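Local coordinates for protein 5-dehydro-2-deoxygluconokinase (Bacillus halodurans C-125, PDB 2QCV) that probably catalyses the ATP-dependent phosphorylation of 5-dehydro-2-deoxy-D-gluconate, a step in the breakdown of myo-inositol, at residues D13-G18 / K140-S145; G62-I67 / E133-R138. All blocks are in the same frame, centred on the assembly; numbering follows the deposited sequence.

Interaction 1: D13-G18 / K140-S145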
loop_
_atom_site.group_PDB
_atom_site.type_symbol
_atom_site.label_atom_id
_atom_site.label_comp_id
_atom_site.label_asym_id
_atom_site.label_seq_id
_atom_site.Cartn_x
_atom_site.Cartn_y
_atom_site.Cartn_z
ATOM N N ASP A 13 10.718 -10.992 -36.752
ATOM C CA ASP A 13 9.389 -10.683 -37.292
ATOM C C ASP A 13 8.528 -9.884 -36.302
ATOM O O ASP A 13 7.840 -8.960 -36.687
ATOM C CB ASP A 13 8.695 -11.972 -37.696
ATOM C CG ASP A 13 9.400 -12.657 -38.832
ATOM O OD1 ASP A 13 9.456 -12.060 -39.917
ATOM O OD2 ASP A 13 9.876 -13.773 -38.637
ATOM N N LEU A 14 8.592 -10.227 -35.019
ATOM C CA LEU A 14 7.863 -9.498 -34.007
ATOM C C LEU A 14 8.578 -9.578 -32.669
ATOM O O LEU A 14 9.303 -10.555 -32.382
ATOM C CB LEU A 14 6.429 -9.998 -33.865
ATOM C CG LEU A 14 6.131 -11.305 -33.164
ATOM C CD1 LEU A 14 4.624 -11.364 -32.876
ATOM C CD2 LEU A 14 6.579 -12.504 -34.023
ATOM N N ILE A 15 8.401 -8.512 -31.891
ATOM C CA ILE A 15 8.756 -8.463 -30.486
ATOM C C ILE A 15 7.483 -8.030 -29.761
ATOM O O ILE A 15 6.842 -7.039 -30.157
ATOM C CB ILE A 15 9.887 -7.453 -30.221
ATOM C CG1 ILE A 15 11.183 -7.983 -30.815
ATOM C CG2 ILE A 15 10.056 -7.220 -28.697
ATOM C CD1 ILE A 15 12.348 -6.942 -30.750
ATOM N N ALA A 16 7.078 -8.799 -28.761
ATOM C CA ALA A 16 5.909 -8.462 -27.945
ATOM C C ALA A 16 6.366 -7.952 -26.594
ATOM O O ALA A 16 7.458 -8.283 -26.111
ATOM C CB ALA A 16 5.002 -9.650 -27.776
ATOM N N ILE A 17 5.517 -7.130 -25.986
ATOM C CA ILE A 17 5.806 -6.531 -24.686
ATOM C C ILE A 17 4.610 -6.748 -23.780
ATOM O O ILE A 17 3.470 -6.515 -24.162
ATOM C CB ILE A 17 6.190 -5.011 -24.791
ATOM C CG1 ILE A 17 6.491 -4.395 -23.430
ATOM C CG2 ILE A 17 5.144 -4.194 -25.539
ATOM C CD1 ILE A 17 7.317 -3.086 -23.504
ATOM N N GLY A 18 4.912 -7.243 -22.577
ATOM C CA GLY A 18 3.944 -7.320 -21.498
ATOM C C GLY A 18 4.116 -8.612 -20.708
ATOM O O GLY A 18 5.212 -8.922 -20.257
ATOM N N LYS A 140 10.456 -6.150 -37.267
ATOM C CA LYS A 140 9.430 -5.652 -38.171
ATOM C C LYS A 140 8.273 -5.000 -37.448
ATOM O O LYS A 140 7.788 -3.922 -37.863
ATOM C CB LYS A 140 8.906 -6.819 -39.037
ATOM C CG LYS A 140 9.918 -7.402 -39.998
ATOM C CD LYS A 140 9.269 -8.487 -40.905
ATOM C CE LYS A 140 10.371 -9.304 -41.553
ATOM N NZ LYS A 140 9.865 -10.155 -42.648
ATOM N N LEU A 141 7.847 -5.648 -36.358
ATOM C CA LEU A 141 6.619 -5.295 -35.593
ATOM C C LEU A 141 6.908 -5.265 -34.089
ATOM O O LEU A 141 7.699 -6.070 -33.584
ATOM C CB LEU A 141 5.524 -6.374 -35.757
ATOM C CG LEU A 141 5.067 -6.873 -37.122
ATOM C CD1 LEU A 141 4.056 -7.966 -37.000
ATOM C CD2 LEU A 141 4.516 -5.749 -37.969
ATOM N N LEU A 142 6.189 -4.390 -33.390
ATOM C CA LEU A 142 6.071 -4.404 -31.936
ATOM C C LEU A 142 4.628 -4.700 -31.597
ATOM O O LEU A 142 3.731 -3.967 -31.992
ATOM C CB LEU A 142 6.480 -3.067 -31.313
ATOM C CG LEU A 142 6.336 -2.961 -29.773
ATOM C CD1 LEU A 142 7.464 -3.783 -29.076
ATOM C CD2 LEU A 142 6.294 -1.516 -29.287
ATOM N N LEU A 143 4.409 -5.793 -30.887
ATOM C CA LEU A 143 3.075 -6.183 -30.467
ATOM C C LEU A 143 2.890 -5.716 -29.013
ATOM O O LEU A 143 3.611 -6.119 -28.102
ATOM C CB LEU A 143 2.902 -7.709 -30.585
ATOM C CG LEU A 143 1.514 -8.342 -30.315
ATOM C CD1 LEU A 143 1.011 -8.184 -28.891
ATOM C CD2 LEU A 143 0.476 -7.872 -31.288
ATOM N N VAL A 144 1.935 -4.845 -28.828
ATOM C CA VAL A 144 1.583 -4.293 -27.520
ATOM C C VAL A 144 0.269 -4.917 -27.070
ATOM O O VAL A 144 -0.692 -4.909 -27.841
ATOM C CB VAL A 144 1.387 -2.795 -27.650
ATOM C CG1 VAL A 144 0.848 -2.203 -26.321
ATOM C CG2 VAL A 144 2.726 -2.130 -28.123
ATOM N N SER A 145 0.230 -5.520 -25.890
ATOM C CA SER A 145 -1.034 -6.010 -25.359
ATOM C C SER A 145 -1.630 -4.983 -24.375
ATOM O O SER A 145 -0.919 -4.335 -23.566
ATOM C CB SER A 145 -0.905 -7.440 -24.769
ATOM O OG SER A 145 -0.722 -8.437 -25.798
#

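Interaction 2: G62-I67 / E133-R138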
loop_
_atom_site.group_PDB
_atom_site.type_symbol
_atom_site.label_atom_id
_atom_site.label_comp_id
_atom_site.label_asym_id
_atom_site.label_seq_id
_atom_site.Cartn_x
_atom_site.Cartn_y
_atom_site.Cartn_z
ATOM N N GLY A 62 10.768 -12.182 -30.465
ATOM C CA GLY A 62 11.415 -11.739 -29.241
ATOM C C GLY A 62 10.393 -11.201 -28.274
ATOM O O GLY A 62 9.190 -11.155 -28.576
ATOM N N PHE A 63 10.863 -10.788 -27.094
ATOM C CA PHE A 63 9.964 -10.465 -25.991
ATOM C C PHE A 63 10.618 -9.465 -25.041
ATOM O O PHE A 63 11.811 -9.582 -24.724
ATOM C CB PHE A 63 9.567 -11.739 -25.204
ATOM C CG PHE A 63 8.278 -11.594 -24.408
ATOM C CD1 PHE A 63 7.072 -11.745 -25.006
ATOM C CD2 PHE A 63 8.301 -11.300 -23.065
ATOM C CE1 PHE A 63 5.883 -11.620 -24.282
ATOM C CE2 PHE A 63 7.138 -11.154 -22.363
ATOM C CZ PHE A 63 5.916 -11.318 -22.987
ATOM N N ILE A 64 9.816 -8.510 -24.593
ATOM C CA ILE A 64 10.187 -7.565 -23.531
ATOM C C ILE A 64 9.242 -7.803 -22.383
ATOM O O ILE A 64 8.035 -7.560 -22.483
ATOM C CB ILE A 64 10.143 -6.089 -23.981
ATOM C CG1 ILE A 64 11.083 -5.879 -25.194
ATOM C CG2 ILE A 64 10.540 -5.140 -22.808
ATOM C CD1 ILE A 64 10.845 -4.580 -25.940
ATOM N N GLY A 65 9.768 -8.332 -21.280
ATOM C CA GLY A 65 8.923 -8.538 -20.114
ATOM C C GLY A 65 9.717 -8.850 -18.861
ATOM O O GLY A 65 10.917 -9.125 -18.931
ATOM N N LYS A 66 9.031 -8.772 -17.729
ATOM C CA LYS A 66 9.624 -9.054 -16.439
ATOM C C LYS A 66 9.061 -10.337 -15.875
ATOM O O LYS A 66 7.847 -10.598 -15.954
ATOM C CB LYS A 66 9.418 -7.903 -15.491
ATOM C CG LYS A 66 9.999 -8.099 -14.094
ATOM C CD LYS A 66 10.162 -6.793 -13.313
ATOM C CE LYS A 66 11.426 -6.013 -13.731
ATOM N NZ LYS A 66 11.499 -4.664 -13.031
ATOM N N ILE A 67 9.979 -11.136 -15.342
ATOM C CA ILE A 67 9.667 -12.452 -14.779
ATOM C C ILE A 67 10.189 -12.549 -13.325
ATOM O O ILE A 67 11.108 -11.838 -12.927
ATOM C CB ILE A 67 10.266 -13.604 -15.642
ATOM C CG1 ILE A 67 11.789 -13.481 -15.782
ATOM C CG2 ILE A 67 9.574 -13.683 -17.012
ATOM C CD1 ILE A 67 12.525 -14.675 -16.475
ATOM N N GLU A 133 15.882 0.298 -26.885
ATOM C CA GLU A 133 15.709 0.721 -28.287
ATOM C C GLU A 133 16.467 -0.123 -29.288
ATOM O O GLU A 133 15.930 -0.387 -30.376
ATOM C CB GLU A 133 16.058 2.201 -28.451
ATOM C CG GLU A 133 15.781 2.766 -29.821
ATOM C CD GLU A 133 15.835 4.278 -29.826
ATOM O OE1 GLU A 133 16.186 4.871 -28.751
ATOM O OE2 GLU A 133 15.466 4.853 -30.861
ATOM N N ALA A 134 17.693 -0.570 -28.923
ATOM C CA ALA A 134 18.529 -1.398 -29.796
ATOM C C ALA A 134 17.890 -2.748 -30.089
ATOM O O ALA A 134 18.122 -3.327 -31.145
ATOM C CB ALA A 134 19.955 -1.595 -29.182
ATOM N N TYR A 135 17.029 -3.214 -29.186
ATOM C CA TYR A 135 16.346 -4.484 -29.367
ATOM C C TYR A 135 15.135 -4.273 -30.241
ATOM O O TYR A 135 14.954 -4.939 -31.242
ATOM C CB TYR A 135 15.905 -5.014 -28.028
ATOM C CG TYR A 135 15.378 -6.421 -28.026
ATOM C CD1 TYR A 135 16.090 -7.465 -28.562
ATOM C CD2 TYR A 135 14.151 -6.711 -27.438
ATOM C CE1 TYR A 135 15.599 -8.777 -28.481
ATOM C CE2 TYR A 135 13.670 -7.992 -27.394
ATOM C CZ TYR A 135 14.400 -9.018 -27.884
ATOM O OH TYR A 135 13.883 -10.294 -27.768
ATOM N N ILE A 136 14.302 -3.323 -29.864
ATOM C CA ILE A 136 13.082 -3.016 -30.633
ATOM C C ILE A 136 13.355 -2.744 -32.116
ATOM O O ILE A 136 12.673 -3.267 -33.000
ATOM C CB ILE A 136 12.326 -1.818 -29.977
ATOM C CG1 ILE A 136 11.766 -2.236 -28.614
ATOM C CG2 ILE A 136 11.230 -1.247 -30.903
ATOM C CD1 ILE A 136 11.135 -1.056 -27.781
ATOM N N ARG A 137 14.393 -1.972 -32.416
ATOM C CA ARG A 137 14.672 -1.646 -33.800
ATOM C C ARG A 137 15.097 -2.805 -34.713
ATOM O O ARG A 137 15.157 -2.611 -35.913
ATOM C CB ARG A 137 15.675 -0.523 -33.904
ATOM C CG ARG A 137 17.039 -0.901 -33.524
ATOM C CD ARG A 137 17.892 0.360 -33.457
ATOM N NE ARG A 137 19.256 0.013 -33.112
ATOM C CZ ARG A 137 20.102 0.821 -32.462
ATOM N NH1 ARG A 137 19.738 2.041 -32.066
ATOM N NH2 ARG A 137 21.321 0.387 -32.180
ATOM N N ARG A 138 15.360 -3.979 -34.145
ATOM C CA ARG A 138 15.693 -5.183 -34.922
ATOM C C ARG A 138 14.482 -5.947 -35.387
ATOM O O ARG A 138 14.605 -7.024 -35.967
ATOM C CB ARG A 138 16.499 -6.119 -34.036
ATOM C CG ARG A 138 17.686 -5.412 -33.482
ATOM C CD ARG A 138 18.827 -6.307 -33.238
ATOM N NE ARG A 138 18.829 -6.915 -31.949
ATOM C CZ ARG A 138 19.003 -8.214 -31.708
ATOM N NH1 ARG A 138 19.145 -9.128 -32.667
ATOM N NH2 ARG A 138 19.011 -8.600 -30.463
#

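Interaction 1: D13-G18 / K140-S145
Three donors grip the carbonyl oxygen Leu141 O: the amide N-H of Ile15, the hydroxyl of Ser139, and a weaker CA-H contact from Leu14. The setting is two adjacent parallel strands in the central sheet of the ribokinase-like α/β fold. The Ile15 N to Leu141 O bond (3.1 Å) reaches the oxygen from above the carbonyl plane. The next rung, Leu143 N to Ile15 O, is shorter (2.8 Å), nearly straight at 166° and in the carbonyl plane; Ile17 N then bonds Leu143 O almost along the C=O axis. Ile15, Ile17, Leu142 and Val144 share one face; Ile17, Leu142 and Val144 pack there on helix 154-167, and Ile17 CG2 meets Val144 CG2 at 4.1 Å. On the other face, Ala16 CB lies 4.0 Å from Leu143 CB; its small methyl suits a place where Pro47 and Val51 of helix 46-56 lie against it. At the start of the pair, Lys140 runs extended alongside Asp13, and its NZ forms a weak salt bridge with Asp13 OD1 (3.4 Å), while Asp13 OD2 accepts the N-H of Lys60. The ladder loosens at its far end: Ile17 O and Ser145 N stand 3.8 Å apart, both buried without a polar partner.

Interaction 2: G62-I67 / E133-R138
One side chain carries the polar part of this contact. The hydroxyl of Tyr135 accepts the amide N-H of Phe63, with 3.1 Å between Phe63 N and Tyr135 OH and an angle of 151° at the hydrogen. The donor lies in the plane of the ring, at its edge. With CG anti to the backbone N (chi1 -171°), the ring runs from helix to strand; tyrosine suits the place because its rigid ring spans the gap and carries an acceptor at its tip. Gly62 is equally fitting: its CA is 3.2 Å from Tyr135 OH, and a CB there would collide with the oxygen. A phenylalanine in place of Tyr135 would keep the ring but lose the hydroxyl, and would probably leave the buried N-H of Phe63 without this acceptor.

The apolar part centres on Ile64. Ile64 CG1 comes to the edge of the Tyr135 ring, 3.9 Å from Tyr135 CD2, the two side chains running alongside in opposite senses. Farther out, Ile64 CD1 meets Ile136 CG1 at 3.7 Å, the two branched chains roughly perpendicular to each other.

In the backbone, Gly62 bonds Leu14 and Ala16, and Ile64 bonds Ala16 and Gly18, whereas Phe63 N is met by the tyrosine, and strand 90-92 pairs farther along, at Gly65. The CB of Phe63 points away from the helix, and its side chain packs on Leu90 of that strand. The short helix 133-136 thus rests over the sheet, with Tyr135 against Ile15 and Phe12 of strand 12-17 and Ile136 against Ala161 and Ala165 of helix 154-167.

From the N terminus, the chain first lays down strand 12-17, then, after strands 21-26 and 38-44 of the smaller sheet and helix 46-56, strand 61-67, which joins strand 12-17 through the bonds Gly62 N to Leu14 O and Ile64 N to Ala16 O. After strand 90-92 and a second excursion, through strands 101-106 and 111-117, helix 133-136 returns to strand 61-67, closing the inner loop with interaction 2. Strand 139-145 follows almost at once and pairs with strand 12-17, so interaction 1 closes the outer loop and interaction 2 is nested within it. Ile15 CD1, packed on Tyr135 O, links the two contacts directly, and strand 12-17 stands between strands 61-67 and 139-145.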